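Local atomic coordinates of putative thiosugar synthase (PDB entry 4N6F), a protein that probably makes a 2-thiosugar by a ThiG-like mechanism, taking sulphur from a sulphur-carrier protein onto a sugar 6-phosphate substrate. Residues V50-V55 with T79-T84. Residues are numbered along the deposited sequence; the frame is centred on the assembly and turned at random.
Sequences VFITTV and TWIGTT
Strands 50-52 and 79-83 are parallel neighbours in the TIM barrel, joined through helix 60-70 as a beta-alpha-beta unit. Three nearly straight backbone hydrogen bonds zip them together in register: Phe-51 N gives to Thr-79 O (2.8 Å), Ile-81 N to Phe-51 O (3.0 Å) and Thr-53 N to Ile-81 O (2.9 Å). Phe-51 thus uses both its N-H and its carbonyl on the same neighbour.

On the helix-facing side, Phe-51 and Trp-80 run side by side and form an edge-to-face pair. The phenyl ring, with CG anti to the backbone N (chi1 176°), turns its edge onto the indole, so that Phe-51 CD2 sits over the centre of one face, 3.6 Å from Trp-80 CD2; the planes meet at 72°. At the rim of the indole, Val-55 CG1 approaches CZ3 near the ring plane, while Trp-80 NE1 is held by the carbonyl of Leu-75. An alanine in place of Trp-80 would remove the face on which the Phe-51 edge rests and would probably loosen the packing of Phe-51 and Val-55.

Val-50, Ile-52 and Ile-81 point to the other side of the sheet, the barrel interior. Ile-81 CG1, in the crowded position between backbone N and carbonyl carbon (chi1 74°), lies alongside Ile-52 CG1 at 3.7 Å and also reaches Val-50 CG1. Past the last bridge, Thr-53 OG1 accepts from Val-55 N, closing an ST turn. The side chain of Thr-83, its hydroxyl hydrogen-bonded to Glu-31, is about 5 Å from the bound fructose 6-phosphate. Leu-66 of helix 60-70 packs on Phe-51, Val-55 and Trp-80, and strand 108-111 continues the sheet beyond strand 79-83, bonding to the backbone of Gly-82 and touching Ile-81.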
loop_
_atom_site.group_PDB
_atom_site.type_symbol
_atom_site.label_atom_id
_atom_site.label_comp_id
_atom_site.label_asym_id
_atom_site.label_seq_id
_atom_site.Cartn_x
_atom_site.Cartn_y
_atom_site.Cartn_z
ATOM N N VAL A 50 -12.026 -8.624 -15.208
ATOM C CA VAL A 50 -12.968 -7.847 -16.006
ATOM C C VAL A 50 -12.273 -7.434 -17.307
ATOM O O VAL A 50 -11.164 -6.921 -17.281
ATOM C CB VAL A 50 -13.448 -6.593 -15.244
ATOM C CG1 VAL A 50 -14.222 -5.652 -16.156
ATOM C CG2 VAL A 50 -14.315 -6.997 -14.061
ATOM N N PHE A 51 -12.937 -7.658 -18.434
ATOM C CA PHE A 51 -12.405 -7.315 -19.742
ATOM C C PHE A 51 -13.243 -6.184 -20.307
ATOM O O PHE A 51 -14.383 -6.392 -20.693
ATOM C CB PHE A 51 -12.452 -8.545 -20.658
ATOM C CG PHE A 51 -12.004 -8.280 -22.067
ATOM C CD1 PHE A 51 -10.761 -7.728 -22.323
ATOM C CD2 PHE A 51 -12.829 -8.595 -23.146
ATOM C CE1 PHE A 51 -10.345 -7.480 -23.625
ATOM C CE2 PHE A 51 -12.420 -8.343 -24.452
ATOM C CZ PHE A 51 -11.170 -7.786 -24.689
ATOM N N ILE A 52 -12.686 -4.994 -20.352
ATOM C CA ILE A 52 -13.419 -3.848 -20.808
ATOM C C ILE A 52 -13.250 -3.771 -22.301
ATOM O O ILE A 52 -12.193 -3.580 -22.783
ATOM C CB ILE A 52 -12.951 -2.562 -20.137
ATOM C CG1 ILE A 52 -13.298 -2.558 -18.667
ATOM C CG2 ILE A 52 -13.591 -1.372 -20.792
ATOM C CD1 ILE A 52 -12.429 -1.679 -17.849
ATOM N N THR A 53 -14.334 -3.956 -23.016
ATOM C CA THR A 53 -14.285 -4.198 -24.415
ATOM C C THR A 53 -14.984 -3.204 -25.307
ATOM O O THR A 53 -16.015 -2.689 -24.997
ATOM C CB THR A 53 -14.748 -5.606 -24.738
ATOM O OG1 THR A 53 -14.383 -5.914 -26.074
ATOM C CG2 THR A 53 -16.203 -5.728 -24.595
ATOM N N THR A 54 -14.344 -2.958 -26.431
ATOM C CA THR A 54 -14.838 -2.143 -27.519
ATOM C C THR A 54 -15.156 -2.979 -28.764
ATOM O O THR A 54 -15.220 -2.479 -29.844
ATOM C CB THR A 54 -13.846 -1.020 -27.875
ATOM O OG1 THR A 54 -12.572 -1.580 -28.137
ATOM C CG2 THR A 54 -13.682 -0.087 -26.729
ATOM N N VAL A 55 -15.327 -4.264 -28.606
ATOM C CA VAL A 55 -15.352 -5.143 -29.758
ATOM C C VAL A 55 -16.569 -4.791 -30.593
ATOM O O VAL A 55 -17.665 -4.563 -30.072
ATOM C CB VAL A 55 -15.355 -6.647 -29.405
ATOM C CG1 VAL A 55 -16.638 -7.061 -28.702
ATOM C CG2 VAL A 55 -15.174 -7.478 -30.669
ATOM N N THR A 79 -15.265 -11.418 -17.015
ATOM C CA THR A 79 -16.550 -10.783 -17.284
ATOM C C THR A 79 -16.320 -9.664 -18.289
ATOM O O THR A 79 -15.465 -8.793 -18.076
ATOM C CB THR A 79 -17.167 -10.202 -16.003
ATOM O OG1 THR A 79 -17.397 -11.260 -15.074
ATOM C CG2 THR A 79 -18.488 -9.504 -16.302
ATOM N N TRP A 80 -17.075 -9.681 -19.382
ATOM C CA TRP A 80 -16.946 -8.654 -20.418
ATOM C C TRP A 80 -17.881 -7.501 -20.123
ATOM O O TRP A 80 -19.063 -7.706 -19.858
ATOM C CB TRP A 80 -17.283 -9.219 -21.813
ATOM C CG TRP A 80 -16.297 -10.227 -22.339
ATOM C CD1 TRP A 80 -15.612 -11.155 -21.622
ATOM C CD2 TRP A 80 -15.922 -10.417 -23.707
ATOM N NE1 TRP A 80 -14.812 -11.906 -22.455
ATOM C CE2 TRP A 80 -14.988 -11.471 -23.742
ATOM C CE3 TRP A 80 -16.282 -9.794 -24.904
ATOM C CZ2 TRP A 80 -14.410 -11.924 -24.932
ATOM C CZ3 TRP A 80 -15.710 -10.243 -26.088
ATOM C CH2 TRP A 80 -14.780 -11.298 -26.090
ATOM N N ILE A 81 -17.362 -6.282 -20.172
ATOM C CA ILE A 81 -18.214 -5.122 -19.983
ATOM C C ILE A 81 -17.922 -4.085 -21.057
ATOM O O ILE A 81 -16.779 -3.903 -21.469
ATOM C CB ILE A 81 -18.082 -4.519 -18.554
ATOM C CG1 ILE A 81 -16.764 -3.765 -18.349
ATOM C CG2 ILE A 81 -18.221 -5.616 -17.504
ATOM C CD1 ILE A 81 -16.818 -2.839 -17.153
ATOM N N GLY A 82 -18.966 -3.414 -21.516
ATOM C CA GLY A 82 -18.801 -2.366 -22.507
ATOM C C GLY A 82 -18.428 -1.051 -21.878
ATOM O O GLY A 82 -18.391 -0.912 -20.649
ATOM N N THR A 83 -18.166 -0.074 -22.730
ATOM C CA THR A 83 -17.789 1.251 -22.286
ATOM C C THR A 83 -18.367 2.340 -23.200
ATOM O O THR A 83 -18.620 2.096 -24.386
ATOM C CB THR A 83 -16.255 1.390 -22.204
ATOM O OG1 THR A 83 -15.923 2.733 -21.851
ATOM C CG2 THR A 83 -15.599 1.047 -23.538
ATOM N N THR A 84 -18.586 3.525 -22.628
ATOM C CA THR A 84 -18.972 4.714 -23.389
ATOM C C THR A 84 -17.889 5.799 -23.327
ATOM O O THR A 84 -18.144 6.951 -23.692
ATOM C CB THR A 84 -20.274 5.341 -22.848
ATOM O OG1 THR A 84 -20.032 5.885 -21.547
ATOM C CG2 THR A 84 -21.403 4.326 -22.774
#